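PDB 6PB3: rhizobiales Sp. Pch2 from Marine metagenome, which probably uses ATP as a hexameric AAA+ remodeller of HORMA domain proteins, regulating bacterial cGAS-like enzymes in immunity against bacteriophages. Local coordinates for residues Leu76-Gly81 against Ala218-Phe223. Sequence-based numbering, arbitrary orientation.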
# COMPACT_ATOMS: atom_id res chain seq x y z
N LEU A 76 18.37 12.22 -26.13
CA LEU A 76 17.69 11.07 -25.55
C LEU A 76 16.20 11.22 -25.79
O LEU A 76 15.64 12.30 -25.57
CB LEU A 76 17.98 10.97 -24.04
CG LEU A 76 17.05 10.06 -23.21
CD1 LEU A 76 17.30 8.58 -23.50
CD2 LEU A 76 17.18 10.36 -21.70
N ILE A 77 15.56 10.14 -26.23
CA ILE A 77 14.12 10.10 -26.41
C ILE A 77 13.56 8.95 -25.59
O ILE A 77 14.05 7.81 -25.69
CB ILE A 77 13.73 9.95 -27.90
CG1 ILE A 77 14.32 11.10 -28.71
CG2 ILE A 77 12.20 9.93 -28.04
CD1 ILE A 77 14.25 10.91 -30.22
N VAL A 78 12.54 9.23 -24.80
CA VAL A 78 11.92 8.25 -23.92
C VAL A 78 10.58 7.85 -24.52
O VAL A 78 9.76 8.71 -24.84
CB VAL A 78 11.75 8.80 -22.50
CG1 VAL A 78 10.90 7.86 -21.63
CG2 VAL A 78 13.12 8.97 -21.85
N LEU A 79 10.37 6.54 -24.68
CA LEU A 79 9.07 5.98 -25.04
C LEU A 79 8.49 5.35 -23.79
O LEU A 79 9.05 4.39 -23.26
CB LEU A 79 9.19 4.94 -26.16
CG LEU A 79 9.94 5.30 -27.44
CD1 LEU A 79 9.70 4.19 -28.50
CD2 LEU A 79 9.51 6.65 -27.97
N ALA A 80 7.36 5.88 -23.32
CA ALA A 80 6.77 5.47 -22.04
C ALA A 80 5.31 5.11 -22.23
O ALA A 80 4.59 5.78 -22.97
CB ALA A 80 6.88 6.59 -21.00
N GLY A 81 4.85 4.06 -21.56
CA GLY A 81 3.44 3.74 -21.55
C GLY A 81 3.17 2.25 -21.50
O GLY A 81 4.06 1.44 -21.23
N ALA A 218 15.14 14.71 -24.43
CA ALA A 218 14.75 15.77 -25.35
C ALA A 218 13.27 15.70 -25.63
O ALA A 218 12.60 16.72 -25.75
CB ALA A 218 15.54 15.65 -26.65
N GLU A 219 12.74 14.49 -25.72
CA GLU A 219 11.31 14.33 -25.87
C GLU A 219 10.88 13.06 -25.17
O GLU A 219 11.60 12.05 -25.19
CB GLU A 219 10.88 14.28 -27.35
CG GLU A 219 9.36 14.30 -27.52
CD GLU A 219 8.91 14.24 -28.95
OE1 GLU A 219 9.75 14.09 -29.86
OE2 GLU A 219 7.69 14.34 -29.19
N ILE A 220 9.71 13.12 -24.55
CA ILE A 220 9.02 11.96 -24.01
C ILE A 220 7.78 11.75 -24.86
O ILE A 220 6.99 12.68 -25.05
CB ILE A 220 8.64 12.18 -22.53
CG1 ILE A 220 9.90 12.52 -21.69
CG2 ILE A 220 7.89 10.95 -22.00
CD1 ILE A 220 9.58 12.89 -20.20
N ILE A 221 7.60 10.53 -25.36
CA ILE A 221 6.49 10.18 -26.24
C ILE A 221 5.68 9.12 -25.52
O ILE A 221 6.21 8.06 -25.17
CB ILE A 221 6.96 9.67 -27.61
CG1 ILE A 221 7.73 10.75 -28.36
CG2 ILE A 221 5.75 9.16 -28.48
CD1 ILE A 221 8.42 10.19 -29.63
N THR A 222 4.40 9.39 -25.31
CA THR A 222 3.61 8.55 -24.44
C THR A 222 2.67 7.65 -25.23
O THR A 222 2.09 8.07 -26.24
CB THR A 222 2.83 9.40 -23.42
OG1 THR A 222 2.03 10.37 -24.11
CG2 THR A 222 3.83 10.13 -22.50
N PHE A 223 2.53 6.41 -24.75
CA PHE A 223 1.70 5.36 -25.31
C PHE A 223 0.68 5.02 -24.23
O PHE A 223 0.90 4.16 -23.38
CB PHE A 223 2.52 4.14 -25.72
CG PHE A 223 3.58 4.44 -26.75
CD1 PHE A 223 4.68 5.20 -26.42
CD2 PHE A 223 3.46 3.96 -28.04
CE1 PHE A 223 5.64 5.50 -27.38
CE2 PHE A 223 4.43 4.24 -29.00
CZ PHE A 223 5.52 5.01 -28.67
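Strands 76-81 and 219-223 pair in parallel as neighbours at one side of the central sheet, 219-223 being the outermost there within the chain. Ala218 N opens the pairing with a bent bond to Leu76 O (2.7 Å, N-H...O 141°). Beyond it Val78 and Ala80 each use both backbone groups: Val78 N donates to Glu219 O and Val78 O accepts from Ile221 N (2.9 Å); Ala80 N reaches Ile221 O (3.1 Å) and Ala80 O receives Phe223 N. Strand 197-203 takes the other edge of 76-81, bonding to Ile77, Leu79 and Gly81. This order, with 76-81 between 197-203 and 219-223, is that of the AAA+ ATPase core, and Gly81 at the end of its strand probably begins the P-loop (Walker A). At its phi of 146° a CB would be jammed against the preceding carbonyl oxygen and would also run into Phe223 O; instead Gly81 CA makes a CA-H...O contact with Phe223 O at 3.2 Å.

On the face carrying Ile77, Leu79 and Ile221, Leu79 and Ile221 lie side by side, CD2 of Leu79 4.0 Å from CB of Ile221. Ile221 CD1 also meets Ile77 CG2, and Ile77 continues onto helix 33-47. Phe223 CG lies anti to its carbonyl carbon (chi1 -60°). In the ring, CE1 approaches Leu79 CB at 3.8 Å, and Ala80 O sits in the ring plane at its edge, 3.5 Å from CD1. Lys87 and Leu90 of helix 87-93 also touch this ring. On the opposite face Val78 CB packs on Ile220 CG1 (4.2 Å), and Thr222 OG1 hydrogen-bonds to Arg274 of a neighbouring subunit.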